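Local coordinates for D-hydantoinase (Ralstonia pickettii, PDB 1NFG), which probably catalyses the stereospecific hydrolysis of the cyclic amide bond of D-hydantoin derivatives, and binds two zinc ions per subunit, at residues Ser69-Ala74 with His407-Tyr412; Leu428-Val433 with Asp446-Lys451. One frame throughout, in Å; residues are numbered along the deposited sequence.

Contact 1: Ser69-Ala74 with His407-Tyr412; sequences SADTFA and HNAMDY
With chi1 at 77°, Asn408 CG sits between its own backbone N and carbonyl carbon, while chi1 of -91° carries Asp71 CG toward the 407-412 loop; amide and carboxylate then meet across the two loops. The side chains cross at about a right angle, their flat groups turned 58° apart. Asn408 ND2 donates a hydrogen bond to Asp71 OD2 at 2.7 Å, and Ala409 N bonds to Asp71 OD1 at 2.8 Å. Both donors come in on the syn side of their oxygen, somewhat tilted from the carboxylate plane, so one aspartate clasps a side-chain and a backbone N-H of consecutive residues. Each oxygen has a second partner as well: Thr75 OG1 at OD1, and His314 NE2 at OD2. Four bonds thus fix the rotation of a buried carboxylate. The Asn408 amide is oriented at both ends too. Its OD1 takes a weak bond from Met410 N at 3.4 Å, in the manner of an Asx turn, and a further one from Gln403 NE2, leaving ND2 directed at the aspartate.

Beside this polar clasp lies a small apolar contact. Met410, bent at chi2, brings SD to 3.7 Å from Ala70 CB. Ala409 CB lies against the carbonyl of the same alanine, 3.5 Å from Ala70 O.

His314, which bonds to Asp71 OD2, is next in sequence to the zinc ligand Asp313, so the clasp lies close to the metal site. The 69-74 segment leads into helix 73-82, with Thr72 as N-cap through a weak bond from Ala74 N to Thr72 OG1. Across from it, the 407-412 loop, which lies between strands 390-400 and 419-429, packs on that same helix, setting Ala409 on Thr75, Asn408 on Ala79 and His407 on Cys82.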
loop_
_atom_site.group_PDB
_atom_site.type_symbol
_atom_site.label_atom_id
_atom_site.label_comp_id
_atom_site.label_asym_id
_atom_site.label_seq_id
_atom_site.Cartn_x
_atom_site.Cartn_y
_atom_site.Cartn_z
ATOM N N SER A 69 0.043 -30.986 -29.952
ATOM C CA SER A 69 -0.550 -29.708 -30.315
ATOM C C SER A 69 -0.788 -29.614 -31.818
ATOM O O SER A 69 -0.050 -30.196 -32.615
ATOM C CB SER A 69 0.358 -28.565 -29.858
ATOM O OG SER A 69 1.695 -28.774 -30.279
ATOM N N ALA A 70 -1.826 -28.877 -32.196
ATOM C CA ALA A 70 -2.179 -28.703 -33.596
ATOM C C ALA A 70 -1.035 -28.083 -34.397
ATOM O O ALA A 70 -0.761 -28.500 -35.519
ATOM C CB ALA A 70 -3.428 -27.843 -33.708
ATOM N N ASP A 71 -0.375 -27.084 -33.822
ATOM C CA ASP A 71 0.734 -26.427 -34.497
ATOM C C ASP A 71 2.045 -27.134 -34.241
ATOM O O ASP A 71 2.221 -27.798 -33.222
ATOM C CB ASP A 71 0.889 -24.968 -34.040
ATOM C CG ASP A 71 0.102 -23.999 -34.890
ATOM O OD1 ASP A 71 -0.079 -24.270 -36.097
ATOM O OD2 ASP A 71 -0.322 -22.955 -34.356
ATOM N N THR A 72 2.966 -26.975 -35.184
ATOM C CA THR A 72 4.301 -27.546 -35.084
ATOM C C THR A 72 5.235 -26.354 -35.195
ATOM O O THR A 72 4.789 -25.235 -35.436
ATOM C CB THR A 72 4.605 -28.514 -36.247
ATOM O OG1 THR A 72 4.481 -27.819 -37.496
ATOM C CG2 THR A 72 3.647 -29.693 -36.223
ATOM N N PHE A 73 6.525 -26.585 -35.022
ATOM C CA PHE A 73 7.484 -25.503 -35.127
ATOM C C PHE A 73 7.378 -24.832 -36.502
ATOM O O PHE A 73 7.625 -23.636 -36.638
ATOM C CB PHE A 73 8.887 -26.048 -34.909
ATOM C CG PHE A 73 9.678 -25.285 -33.900
ATOM C CD1 PHE A 73 10.254 -24.063 -34.227
ATOM C CD2 PHE A 73 9.856 -25.789 -32.617
ATOM C CE1 PHE A 73 11.005 -23.353 -33.285
ATOM C CE2 PHE A 73 10.599 -25.093 -31.670
ATOM C CZ PHE A 73 11.177 -23.874 -32.002
ATOM N N ALA A 74 6.991 -25.606 -37.513
ATOM C CA ALA A 74 6.862 -25.093 -38.872
ATOM C C ALA A 74 5.591 -24.282 -39.103
ATOM O O ALA A 74 5.649 -23.181 -39.642
ATOM C CB ALA A 74 6.924 -26.238 -39.859
ATOM N N HIS A 407 -2.589 -18.042 -40.690
ATOM C CA HIS A 407 -1.678 -18.984 -41.335
ATOM C C HIS A 407 -1.098 -20.141 -40.518
ATOM O O HIS A 407 -0.019 -20.648 -40.844
ATOM C CB HIS A 407 -0.535 -18.189 -41.980
ATOM C CG HIS A 407 -1.006 -17.055 -42.839
ATOM N ND1 HIS A 407 -1.550 -15.901 -42.316
ATOM C CD2 HIS A 407 -1.077 -16.926 -44.185
ATOM C CE1 HIS A 407 -1.939 -15.113 -43.301
ATOM N NE2 HIS A 407 -1.665 -15.711 -44.446
ATOM N N ASN A 408 -1.793 -20.572 -39.471
ATOM C CA ASN A 408 -1.289 -21.683 -38.668
ATOM C C ASN A 408 -2.209 -22.898 -38.837
ATOM O O ASN A 408 -3.076 -22.907 -39.716
ATOM C CB ASN A 408 -1.167 -21.269 -37.195
ATOM C CG ASN A 408 -2.501 -21.235 -36.477
ATOM O OD1 ASN A 408 -3.530 -20.872 -37.052
ATOM N ND2 ASN A 408 -2.486 -21.599 -35.202
ATOM N N ALA A 409 -2.027 -23.919 -38.008
ATOM C CA ALA A 409 -2.833 -25.130 -38.124
ATOM C C ALA A 409 -4.034 -25.241 -37.173
ATOM O O ALA A 409 -4.595 -26.329 -37.015
ATOM C CB ALA A 409 -1.933 -26.349 -37.962
ATOM N N MET A 410 -4.439 -24.131 -36.557
ATOM C CA MET A 410 -5.564 -24.141 -35.620
ATOM C C MET A 410 -6.938 -24.028 -36.266
ATOM O O MET A 410 -7.063 -23.583 -37.406
ATOM C CB MET A 410 -5.401 -23.023 -34.592
ATOM C CG MET A 410 -4.474 -23.387 -33.452
ATOM S SD MET A 410 -5.124 -24.774 -32.506
ATOM C CE MET A 410 -6.298 -23.937 -31.457
ATOM N N ASP A 411 -7.969 -24.430 -35.526
ATOM C CA ASP A 411 -9.337 -24.372 -36.034
ATOM C C ASP A 411 -10.126 -23.161 -35.535
ATOM O O ASP A 411 -11.338 -23.079 -35.730
ATOM C CB ASP A 411 -10.084 -25.672 -35.709
ATOM C CG ASP A 411 -10.122 -25.979 -34.223
ATOM O OD1 ASP A 411 -9.131 -25.676 -33.520
ATOM O OD2 ASP A 411 -11.140 -26.547 -33.765
ATOM N N TYR A 412 -9.432 -22.221 -34.896
ATOM C CA TYR A 412 -10.067 -20.996 -34.413
ATOM C C TYR A 412 -9.035 -19.952 -33.994
ATOM O O TYR A 412 -7.853 -20.259 -33.815
ATOM C CB TYR A 412 -11.015 -21.275 -33.233
ATOM C CG TYR A 412 -10.338 -21.446 -31.888
ATOM C CD1 TYR A 412 -9.808 -22.676 -31.496
ATOM C CD2 TYR A 412 -10.224 -20.371 -31.005
ATOM C CE1 TYR A 412 -9.182 -22.833 -30.253
ATOM C CE2 TYR A 412 -9.598 -20.514 -29.764
ATOM C CZ TYR A 412 -9.081 -21.746 -29.393
ATOM O OH TYR A 412 -8.464 -21.886 -28.168
#

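Contact 2: Leu428-Val433 with Asp446-Lys451; sequences LLRGKV and DGKFLK
Lys432 reaches over to the Asp446 carboxylate, crossing it at about a right angle, with CD 3.6 Å from Asp446 OD1. Its chain is fully extended, CG anti to the backbone N (chi1 176°), and the ammonium forms a salt bridge: NZ lies 2.9 Å from Asp446 OD1 on the syn side and makes a weak bond to OD2. Glu443 N also bonds to OD2.

Arg430 NH2 serves two acceptors, the Asp118 carboxylate in a salt bridge and Asp446 O, 2.9 Å from NH2 and in the guanidinium plane at its edge. Lys448 CG packs 3.6 Å from Arg430 NH2, the two chains crossing at about a right angle. Between the charged arms, Leu429 CD2 touches Asp446 CB at 4.1 Å.

Both arms spring from a type I' turn, Leu429 to Lys432, the tight two-residue link of a beta hairpin; at Gly431 a side chain would jam against the carbonyl O of Arg430. The turn joins antiparallel strands 419-429 and 432-436, while the 446-451 segment runs on beside strand 118-124, with Lys448 and Leu450 hydrogen-bonded, backbone to backbone, to Tyr119.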
loop_
_atom_site.group_PDB
_atom_site.type_symbol
_atom_site.label_atom_id
_atom_site.label_comp_id
_atom_site.label_asym_id
_atom_site.label_seq_id
_atom_site.Cartn_x
_atom_site.Cartn_y
_atom_site.Cartn_z
ATOM N N LEU A 428 10.743 -9.168 -43.612
ATOM C CA LEU A 428 12.094 -9.573 -43.971
ATOM C C LEU A 428 12.801 -10.195 -42.772
ATOM O O LEU A 428 12.732 -9.675 -41.658
ATOM C CB LEU A 428 12.922 -8.383 -44.467
ATOM C CG LEU A 428 12.625 -7.825 -45.860
ATOM C CD1 LEU A 428 11.294 -7.101 -45.858
ATOM C CD2 LEU A 428 13.739 -6.874 -46.274
ATOM N N LEU A 429 13.477 -11.313 -43.015
ATOM C CA LEU A 429 14.219 -12.021 -41.985
ATOM C C LEU A 429 15.672 -11.967 -42.398
ATOM O O LEU A 429 16.060 -12.586 -43.380
ATOM C CB LEU A 429 13.751 -13.478 -41.895
ATOM C CG LEU A 429 14.532 -14.401 -40.953
ATOM C CD1 LEU A 429 14.522 -13.848 -39.537
ATOM C CD2 LEU A 429 13.914 -15.789 -40.982
ATOM N N ARG A 430 16.482 -11.225 -41.659
ATOM C CA ARG A 430 17.888 -11.108 -42.007
ATOM C C ARG A 430 18.084 -10.834 -43.497
ATOM O O ARG A 430 18.878 -11.498 -44.166
ATOM C CB ARG A 430 18.650 -12.371 -41.596
ATOM C CG ARG A 430 19.228 -12.278 -40.194
ATOM C CD ARG A 430 19.896 -13.556 -39.722
ATOM N NE ARG A 430 18.957 -14.670 -39.641
ATOM C CZ ARG A 430 18.807 -15.590 -40.588
ATOM N NH1 ARG A 430 19.540 -15.528 -41.693
ATOM N NH2 ARG A 430 17.930 -16.575 -40.434
ATOM N N GLY A 431 17.340 -9.863 -44.015
ATOM C CA GLY A 431 17.481 -9.498 -45.409
ATOM C C GLY A 431 16.578 -10.188 -46.406
ATOM O O GLY A 431 16.258 -9.611 -47.445
ATOM N N LYS A 432 16.161 -11.415 -46.117
ATOM C CA LYS A 432 15.299 -12.122 -47.054
ATOM C C LYS A 432 13.832 -11.775 -46.864
ATOM O O LYS A 432 13.341 -11.701 -45.738
ATOM C CB LYS A 432 15.483 -13.634 -46.916
ATOM C CG LYS A 432 14.534 -14.441 -47.795
ATOM C CD LYS A 432 14.817 -15.934 -47.730
ATOM C CE LYS A 432 13.830 -16.703 -48.599
ATOM N NZ LYS A 432 14.121 -18.158 -48.619
ATOM N N VAL A 433 13.134 -11.550 -47.971
ATOM C CA VAL A 433 11.715 -11.245 -47.915
ATOM C C VAL A 433 11.019 -12.584 -47.711
ATOM O O VAL A 433 11.098 -13.456 -48.581
ATOM C CB VAL A 433 11.220 -10.613 -49.237
ATOM C CG1 VAL A 433 9.706 -10.568 -49.266
ATOM C CG2 VAL A 433 11.795 -9.222 -49.394
ATOM N N ASP A 446 14.754 -21.229 -43.536
ATOM C CA ASP A 446 15.251 -19.881 -43.264
ATOM C C ASP A 446 15.612 -19.602 -41.807
ATOM O O ASP A 446 16.648 -18.989 -41.521
ATOM C CB ASP A 446 14.234 -18.824 -43.711
ATOM C CG ASP A 446 13.965 -18.854 -45.207
ATOM O OD1 ASP A 446 14.915 -19.081 -45.989
ATOM O OD2 ASP A 446 12.798 -18.626 -45.599
ATOM N N GLY A 447 14.751 -20.045 -40.889
ATOM C CA GLY A 447 14.972 -19.809 -39.470
ATOM C C GLY A 447 16.207 -20.436 -38.859
ATOM O O GLY A 447 16.529 -21.587 -39.132
ATOM N N LYS A 448 16.902 -19.680 -38.017
ATOM C CA LYS A 448 18.097 -20.184 -37.362
ATOM C C LYS A 448 18.026 -20.001 -35.852
ATOM O O LYS A 448 17.360 -19.096 -35.347
ATOM C CB LYS A 448 19.345 -19.483 -37.907
ATOM C CG LYS A 448 19.561 -19.669 -39.403
ATOM C CD LYS A 448 19.408 -21.140 -39.812
ATOM C CE LYS A 448 19.566 -21.363 -41.318
ATOM N NZ LYS A 448 20.997 -21.304 -41.725
ATOM N N PHE A 449 18.712 -20.877 -35.130
ATOM C CA PHE A 449 18.745 -20.813 -33.678
ATOM C C PHE A 449 19.609 -19.626 -33.234
ATOM O O PHE A 449 20.568 -19.254 -33.918
ATOM C CB PHE A 449 19.315 -22.119 -33.117
ATOM C CG PHE A 449 19.491 -22.110 -31.632
ATOM C CD1 PHE A 449 18.400 -22.305 -30.788
ATOM C CD2 PHE A 449 20.743 -21.869 -31.072
ATOM C CE1 PHE A 449 18.557 -22.256 -29.411
ATOM C CE2 PHE A 449 20.912 -21.818 -29.696
ATOM C CZ PHE A 449 19.820 -22.012 -28.861
ATOM N N LEU A 450 19.271 -19.041 -32.087
ATOM C CA LEU A 450 20.007 -17.899 -31.563
ATOM C C LEU A 450 20.631 -18.175 -30.210
ATOM O O LEU A 450 19.924 -18.469 -29.245
ATOM C CB LEU A 450 19.076 -16.699 -31.423
ATOM C CG LEU A 450 18.558 -16.061 -32.706
ATOM C CD1 LEU A 450 17.284 -15.285 -32.430
ATOM C CD2 LEU A 450 19.638 -15.157 -33.275
ATOM N N LYS A 451 21.953 -18.098 -30.134
ATOM C CA LYS A 451 22.622 -18.291 -28.858
ATOM C C LYS A 451 22.446 -16.950 -28.167
ATOM O O LYS A 451 23.108 -15.970 -28.516
ATOM C CB LYS A 451 24.110 -18.590 -29.045
ATOM C CG LYS A 451 24.403 -19.968 -29.616
ATOM C CD LYS A 451 25.908 -20.203 -29.790
ATOM C CE LYS A 451 26.667 -20.068 -28.473
ATOM N NZ LYS A 451 28.144 -20.200 -28.656
#

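How the contacts relate
Contact 1 and contact 2 follow one another along the chain, their centres about 21 Å apart and their nearest atoms about 7 Å apart, without touching. They stand differently to the active site. In contact 1 the Asp71 side chain is about 9 Å from that of the zinc ligand His59, whereas contact 2 is remote from the zinc and substrate residues and joins the hairpin turn to the segment that follows strand 439-440. Strand 419-429 connects them: it follows the loop that holds 407-412 and ends in the turn of 428-433. Ser115 offers a second link, touched by the Phe73 side chain and hydrogen-bonded through its backbone to Gly447.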